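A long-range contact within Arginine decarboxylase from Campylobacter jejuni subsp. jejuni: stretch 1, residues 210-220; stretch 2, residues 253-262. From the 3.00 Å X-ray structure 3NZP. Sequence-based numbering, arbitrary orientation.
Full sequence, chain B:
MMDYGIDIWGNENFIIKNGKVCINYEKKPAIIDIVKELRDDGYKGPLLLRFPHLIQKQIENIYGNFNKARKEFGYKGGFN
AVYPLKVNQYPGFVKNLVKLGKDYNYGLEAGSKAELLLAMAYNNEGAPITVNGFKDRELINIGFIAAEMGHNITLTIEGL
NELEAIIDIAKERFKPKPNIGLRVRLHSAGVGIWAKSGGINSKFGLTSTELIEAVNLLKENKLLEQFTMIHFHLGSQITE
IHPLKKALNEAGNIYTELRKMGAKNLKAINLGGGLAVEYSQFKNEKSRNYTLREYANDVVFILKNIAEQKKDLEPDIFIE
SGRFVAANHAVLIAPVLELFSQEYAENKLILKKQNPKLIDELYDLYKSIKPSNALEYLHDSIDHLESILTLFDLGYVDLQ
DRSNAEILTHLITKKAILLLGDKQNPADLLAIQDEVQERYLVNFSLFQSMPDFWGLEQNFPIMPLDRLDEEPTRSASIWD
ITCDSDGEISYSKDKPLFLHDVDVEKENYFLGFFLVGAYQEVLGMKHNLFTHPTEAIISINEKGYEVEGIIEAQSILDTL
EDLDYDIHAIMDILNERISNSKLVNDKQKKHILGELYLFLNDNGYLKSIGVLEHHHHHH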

ATOM      1  N   GLU B 210      22.280  14.710 -24.359  1.00 42.71           N
ATOM      2  CA  GLU B 210      22.277  13.244 -24.475  1.00 43.02           C
ATOM      3  C   GLU B 210      21.475  12.788 -25.690  1.00 42.43           C
ATOM      4  O   GLU B 210      21.846  11.825 -26.360  1.00 40.82           O
ATOM      5  CB  GLU B 210      21.696  12.597 -23.222  1.00 31.17           C
ATOM      6  CG  GLU B 210      22.645  12.594 -22.060  1.00 43.28           C
ATOM      7  CD  GLU B 210      21.986  12.140 -20.778  1.00 46.46           C
ATOM      8  OE1 GLU B 210      22.693  12.064 -19.749  1.00 47.25           O
ATOM      9  OE2 GLU B 210      20.762  11.862 -20.797  1.00 47.33           O
ATOM     10  N   LEU B 211      20.371  13.479 -25.971  1.00 41.12           N
ATOM     11  CA  LEU B 211      19.538  13.145 -27.118  1.00 35.06           C
ATOM     12  C   LEU B 211      20.335  13.269 -28.401  1.00 36.10           C
ATOM     13  O   LEU B 211      20.185  12.460 -29.309  1.00 41.39           O
ATOM     14  CB  LEU B 211      18.327  14.062 -27.199  1.00 29.67           C
ATOM     15  CG  LEU B 211      17.196  13.813 -26.218  1.00 25.19           C
ATOM     16  CD1 LEU B 211      16.203  14.943 -26.336  1.00 33.05           C
ATOM     17  CD2 LEU B 211      16.520  12.481 -26.515  1.00 27.65           C
ATOM     18  N   ILE B 212      21.175  14.291 -28.491  1.00 33.91           N
ATOM     19  CA  ILE B 212      21.980  14.457 -29.686  1.00 40.18           C
ATOM     20  C   ILE B 212      22.935  13.261 -29.792  1.00 40.46           C
ATOM     21  O   ILE B 212      22.987  12.601 -30.824  1.00 38.96           O
ATOM     22  CB  ILE B 212      22.780  15.783 -29.653  1.00 41.39           C
ATOM     23  CG1 ILE B 212      21.815  16.971 -29.609  1.00 37.02           C
ATOM     24  CG2 ILE B 212      23.636  15.904 -30.897  1.00 40.28           C
ATOM     25  CD1 ILE B 212      22.512  18.303 -29.491  1.00 40.40           C
ATOM     26  N   GLU B 213      23.667  12.963 -28.724  1.00 37.05           N
ATOM     27  CA  GLU B 213      24.578  11.829 -28.753  1.00 38.24           C
ATOM     28  C   GLU B 213      23.814  10.592 -29.189  1.00 41.42           C
ATOM     29  O   GLU B 213      24.282   9.814 -30.025  1.00 41.13           O
ATOM     30  CB  GLU B 213      25.177  11.596 -27.371  1.00 43.91           C
ATOM     31  CG  GLU B 213      25.937  12.784 -26.853  1.00 55.40           C
ATOM     32  CD  GLU B 213      26.534  12.547 -25.488  1.00 61.17           C
ATOM     33  OE1 GLU B 213      27.388  11.640 -25.354  1.00 59.56           O
ATOM     34  OE2 GLU B 213      26.146  13.275 -24.548  1.00 72.60           O
ATOM     35  N   ALA B 214      22.628  10.421 -28.613  1.00 43.81           N
ATOM     36  CA  ALA B 214      21.782   9.279 -28.930  1.00 40.47           C
ATOM     37  C   ALA B 214      21.590   9.173 -30.441  1.00 40.33           C
ATOM     38  O   ALA B 214      21.724   8.093 -31.011  1.00 42.69           O
ATOM     39  CB  ALA B 214      20.446   9.418 -28.238  1.00 31.40           C
ATOM     40  N   VAL B 215      21.287  10.295 -31.087  1.00 36.97           N
ATOM     41  CA  VAL B 215      21.079  10.298 -32.530  1.00 36.80           C
ATOM     42  C   VAL B 215      22.358   9.974 -33.278  1.00 38.40           C
ATOM     43  O   VAL B 215      22.336   9.244 -34.265  1.00 41.62           O
ATOM     44  CB  VAL B 215      20.539  11.645 -33.027  1.00 33.93           C
ATOM     45  CG1 VAL B 215      20.603  11.721 -34.543  1.00 21.18           C
ATOM     46  CG2 VAL B 215      19.116  11.815 -32.563  1.00 32.50           C
ATOM     47  N   ASN B 216      23.477  10.516 -32.820  1.00 36.93           N
ATOM     48  CA  ASN B 216      24.725  10.224 -33.493  1.00 41.82           C
ATOM     49  C   ASN B 216      25.011   8.729 -33.393  1.00 44.31           C
ATOM     50  O   ASN B 216      25.283   8.088 -34.406  1.00 46.58           O
ATOM     51  CB  ASN B 216      25.872  11.050 -32.907  1.00 41.04           C
ATOM     52  CG  ASN B 216      25.745  12.532 -33.248  1.00 45.49           C
ATOM     53  OD1 ASN B 216      25.381  12.890 -34.376  1.00 32.16           O
ATOM     54  ND2 ASN B 216      26.049  13.397 -32.283  1.00 47.80           N
ATOM     55  N   LEU B 217      24.926   8.163 -32.190  1.00 41.95           N
ATOM     56  CA  LEU B 217      25.161   6.734 -32.027  1.00 42.87           C
ATOM     57  C   LEU B 217      24.330   5.918 -33.011  1.00 47.17           C
ATOM     58  O   LEU B 217      24.850   5.056 -33.719  1.00 51.83           O
ATOM     59  CB  LEU B 217      24.823   6.276 -30.612  1.00 40.82           C
ATOM     60  CG  LEU B 217      25.960   6.354 -29.598  1.00 40.74           C
ATOM     61  CD1 LEU B 217      25.455   5.902 -28.239  1.00 39.64           C
ATOM     62  CD2 LEU B 217      27.102   5.487 -30.054  1.00 34.70           C
ATOM     63  N   LEU B 218      23.030   6.177 -33.056  1.00 44.53           N
ATOM     64  CA  LEU B 218      22.178   5.442 -33.969  1.00 43.90           C
ATOM     65  C   LEU B 218      22.645   5.664 -35.395  1.00 47.51           C
ATOM     66  O   LEU B 218      22.585   4.765 -36.236  1.00 50.45           O
ATOM     67  CB  LEU B 218      20.726   5.892 -33.831  1.00 42.16           C
ATOM     68  CG  LEU B 218      20.038   5.488 -32.529  1.00 47.19           C
ATOM     69  CD1 LEU B 218      18.666   6.113 -32.495  1.00 42.02           C
ATOM     70  CD2 LEU B 218      19.941   3.975 -32.418  1.00 42.99           C
ATOM     71  N   LYS B 219      23.120   6.868 -35.673  1.00 50.80           N
ATOM     72  CA  LYS B 219      23.588   7.186 -37.015  1.00 48.28           C
ATOM     73  C   LYS B 219      24.865   6.419 -37.334  1.00 46.09           C
ATOM     74  O   LYS B 219      24.977   5.828 -38.401  1.00 45.22           O
ATOM     75  CB  LYS B 219      23.825   8.687 -37.142  1.00 52.01           C
ATOM     76  CG  LYS B 219      23.423   9.241 -38.484  1.00 52.58           C
ATOM     77  CD  LYS B 219      23.585  10.760 -38.540  1.00 63.67           C
ATOM     78  CE  LYS B 219      22.604  11.477 -37.633  1.00 58.62           C
ATOM     79  NZ  LYS B 219      22.707  12.953 -37.785  1.00 57.88           N
ATOM     80  N   GLU B 220      25.818   6.421 -36.402  1.00 41.46           N
ATOM     81  CA  GLU B 220      27.079   5.708 -36.599  1.00 42.89           C
ATOM     82  C   GLU B 220      26.853   4.236 -36.850  1.00 43.02           C
ATOM     83  O   GLU B 220      27.522   3.640 -37.686  1.00 51.93           O
ATOM     84  CB  GLU B 220      27.980   5.860 -35.388  1.00 42.28           C
ATOM     85  CG  GLU B 220      28.670   7.194 -35.295  1.00 67.18           C
ATOM     86  CD  GLU B 220      29.280   7.429 -33.924  1.00 75.71           C
ATOM     87  OE1 GLU B 220      30.075   6.572 -33.469  1.00 81.70           O
ATOM     88  OE2 GLU B 220      28.961   8.469 -33.299  1.00 77.03           O
ATOM     89  N   ASN B 253       8.696  20.477 -29.983  1.00 42.10           N
ATOM     90  CA  ASN B 253       9.854  21.104 -30.589  1.00 39.73           C
ATOM     91  C   ASN B 253      11.042  20.160 -30.599  1.00 35.13           C
ATOM     92  O   ASN B 253      11.829  20.171 -31.535  1.00 42.31           O
ATOM     93  CB  ASN B 253      10.197  22.402 -29.857  1.00 46.15           C
ATOM     94  CG  ASN B 253       9.316  23.559 -30.296  1.00 50.28           C
ATOM     95  OD1 ASN B 253       9.528  24.147 -31.357  1.00 58.54           O
ATOM     96  ND2 ASN B 253       8.309  23.873 -29.495  1.00 48.16           N
ATOM     97  N   ILE B 254      11.177  19.337 -29.565  1.00 36.51           N
ATOM     98  CA  ILE B 254      12.281  18.378 -29.516  1.00 36.07           C
ATOM     99  C   ILE B 254      12.087  17.438 -30.701  1.00 34.80           C
ATOM    100  O   ILE B 254      13.034  17.091 -31.403  1.00 33.48           O
ATOM    101  CB  ILE B 254      12.276  17.561 -28.182  1.00 34.40           C
ATOM    102  CG1 ILE B 254      12.678  18.466 -27.016  1.00 32.90           C
ATOM    103  CG2 ILE B 254      13.247  16.397 -28.257  1.00 30.03           C
ATOM    104  CD1 ILE B 254      12.775  17.766 -25.700  1.00 29.99           C
ATOM    105  N   TYR B 255      10.841  17.039 -30.923  1.00 36.87           N
ATOM    106  CA  TYR B 255      10.496  16.163 -32.031  1.00 33.24           C
ATOM    107  C   TYR B 255      10.976  16.750 -33.357  1.00 32.75           C
ATOM    108  O   TYR B 255      11.728  16.110 -34.081  1.00 31.72           O
ATOM    109  CB  TYR B 255       8.988  15.976 -32.071  1.00 34.35           C
ATOM    110  CG  TYR B 255       8.463  15.510 -33.400  1.00 34.78           C
ATOM    111  CD1 TYR B 255       8.631  14.194 -33.816  1.00 35.35           C
ATOM    112  CD2 TYR B 255       7.762  16.380 -34.227  1.00 36.08           C
ATOM    113  CE1 TYR B 255       8.097  13.758 -35.025  1.00 42.98           C
ATOM    114  CE2 TYR B 255       7.228  15.958 -35.430  1.00 35.03           C
ATOM    115  CZ  TYR B 255       7.392  14.650 -35.823  1.00 40.03           C
ATOM    116  OH  TYR B 255       6.819  14.225 -37.000  1.00 40.54           O
ATOM    117  N   THR B 256      10.536  17.967 -33.678  1.00 38.38           N
ATOM    118  CA  THR B 256      10.941  18.606 -34.930  1.00 40.99           C
ATOM    119  C   THR B 256      12.461  18.737 -35.026  1.00 40.40           C
ATOM    120  O   THR B 256      13.052  18.365 -36.037  1.00 40.35           O
ATOM    121  CB  THR B 256      10.307  20.025 -35.114  1.00 39.44           C
ATOM    122  OG1 THR B 256      10.689  20.879 -34.029  1.00 45.23           O
ATOM    123  CG2 THR B 256       8.792  19.938 -35.176  1.00 41.15           C
ATOM    124  N   GLU B 257      13.091  19.259 -33.977  1.00 37.38           N
ATOM    125  CA  GLU B 257      14.539  19.426 -33.972  1.00 39.14           C
ATOM    126  C   GLU B 257      15.283  18.124 -34.249  1.00 40.04           C
ATOM    127  O   GLU B 257      16.327  18.115 -34.908  1.00 43.38           O
ATOM    128  CB  GLU B 257      15.004  19.986 -32.631  1.00 42.72           C
ATOM    129  CG  GLU B 257      14.856  21.474 -32.509  1.00 48.66           C
ATOM    130  CD  GLU B 257      15.667  22.216 -33.554  1.00 55.78           C
ATOM    131  OE1 GLU B 257      16.875  21.911 -33.692  1.00 52.54           O
ATOM    132  OE2 GLU B 257      15.099  23.103 -34.232  1.00 56.42           O
ATOM    133  N   LEU B 258      14.744  17.027 -33.729  1.00 34.73           N
ATOM    134  CA  LEU B 258      15.353  15.726 -33.907  1.00 33.96           C
ATOM    135  C   LEU B 258      15.198  15.271 -35.347  1.00 37.51           C
ATOM    136  O   LEU B 258      16.092  14.635 -35.902  1.00 39.92           O
ATOM    137  CB  LEU B 258      14.723  14.720 -32.945  1.00 32.53           C
ATOM    138  CG  LEU B 258      15.599  14.140 -31.825  1.00 32.96           C
ATOM    139  CD1 LEU B 258      16.671  15.106 -31.374  1.00 25.37           C
ATOM    140  CD2 LEU B 258      14.704  13.781 -30.662  1.00 36.03           C
ATOM    141  N   ARG B 259      14.070  15.597 -35.966  1.00 35.36           N
ATOM    142  CA  ARG B 259      13.882  15.202 -37.351  1.00 37.69           C
ATOM    143  C   ARG B 259      14.835  15.966 -38.257  1.00 44.12           C
ATOM    144  O   ARG B 259      15.411  15.404 -39.191  1.00 50.11           O
ATOM    145  CB  ARG B 259      12.462  15.468 -37.809  1.00 31.25           C
ATOM    146  CG  ARG B 259      11.434  14.646 -37.110  1.00 37.57           C
ATOM    147  CD  ARG B 259      10.242  14.517 -38.013  1.00 32.41           C
ATOM    148  NE  ARG B 259      10.687  14.059 -39.322  1.00 45.01           N
ATOM    149  CZ  ARG B 259       9.887  13.562 -40.253  1.00 52.80           C
ATOM    150  NH1 ARG B 259       8.587  13.457 -40.024  1.00 52.71           N
ATOM    151  NH2 ARG B 259      10.396  13.160 -41.409  1.00 59.04           N
ATOM    152  N   LYS B 260      14.994  17.255 -37.977  1.00 46.37           N
ATOM    153  CA  LYS B 260      15.868  18.111 -38.758  1.00 46.81           C
ATOM    154  C   LYS B 260      17.299  17.622 -38.623  1.00 47.90           C
ATOM    155  O   LYS B 260      18.163  17.929 -39.445  1.00 52.37           O
ATOM    156  CB  LYS B 260      15.780  19.563 -38.264  1.00 48.78           C
ATOM    157  CG  LYS B 260      16.580  20.552 -39.113  1.00 59.94           C
ATOM    158  CD  LYS B 260      16.591  21.971 -38.536  1.00 59.15           C
ATOM    159  CE  LYS B 260      17.414  22.071 -37.253  1.00 65.00           C
ATOM    160  NZ  LYS B 260      17.438  23.463 -36.694  1.00 53.81           N
HETATM  161  N   MSE B 261      17.537  16.839 -37.584  1.00 43.73           N
HETATM  162  CA  MSE B 261      18.861  16.330 -37.305  1.00 37.04           C
HETATM  163  C   MSE B 261      19.170  15.049 -38.056  1.00 39.64           C
HETATM  164  O   MSE B 261      20.262  14.489 -37.931  1.00 36.13           O
HETATM  165  CB  MSE B 261      18.982  16.108 -35.811  1.00 48.42           C
HETATM  166  CG  MSE B 261      20.380  15.902 -35.330  1.00 64.67           C
HETATM  167 SE   MSE B 261      20.343  15.812 -33.416  1.00 80.83          SE
HETATM  168  CE  MSE B 261      19.380  17.506 -33.123  1.00 75.32           C
ATOM    169  N   GLY B 262      18.201  14.582 -38.835  1.00 40.66           N
ATOM    170  CA  GLY B 262      18.389  13.367 -39.610  1.00 39.12           C
ATOM    171  C   GLY B 262      17.480  12.212 -39.231  1.00 45.33           C
ATOM    172  O   GLY B 262      17.370  11.235 -39.972  1.00 50.18           O
TER

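Two helices distant in sequence can be held together by a short column of apolar side chains, with a single polar bond closing one end. The contact between residues 210-220 and 253-262 is a compact example. The first stretch is helical throughout; the second is a helix that has given way to a turn by Gly262. The CA atoms of the two stretches come no nearer than 8.0 Å, the separation both of Ile212 CA from Leu258 CA and of Val215 CA from Met261 CA, which leaves room for side chains between the backbones. Together the two surfaces bury 334 Å².

On the first helix the residues that point toward the partner are Leu211, Val215 and Lys219, spaced four apart and therefore aligned along one face, with Ile212 flanking them sideways. Leu211 meets Ile254 at one end, its CD1 lying 3.8 Å from Ile254 CG2. One turn on, the branched side chain of Val215 faces both Leu258 and Met261, which sit side by side across from it: Val215 CG2 is 4.3 Å from CD1 of Leu258, and Val215 CB is 4.2 Å from SE of Met261. Leu258 leaves its backbone sideways, yet the end of its side chain comes nearer the first helix, in a conformation whose chi1 of -113° and chi2 of 30° both fall between the usual wells.

The most prominent bump is Met261, present as selenomethionine and covered more by the opposing stretch than any other residue here. With chi1 and chi2 both t, its chain reaches out from the turn before chi3, m, bends the terminal methyl. The selenium enters the hollow formed by Ile212 and Val215, successive turns of the first helix: Met261 SE is 4.1 Å from Ile212 CG2 as well as close to Val215. These are dispersion contacts, which gain from close packing of the apolar surfaces.

The polar bond is made near the end of the second helix. Gly262 takes a positive phi of 116° and, in a Schellman motif, its N donates to Arg259 O at 2.9 Å. The carbonyl of Met261 is left accessible to Lys219, whose NZ donates a hydrogen bond to Met261 O at 2.9 Å. At the backbone angles of Gly262 a CB would be jammed against the preceding carbonyl O, which by itself calls for glycine; an ideally placed CB on Gly262 would also lie 3.3 Å from Lys219 NZ. Met261 thus serves both parts of the contact, its side chain filling the apolar hollow and its backbone oxygen receiving the lysine.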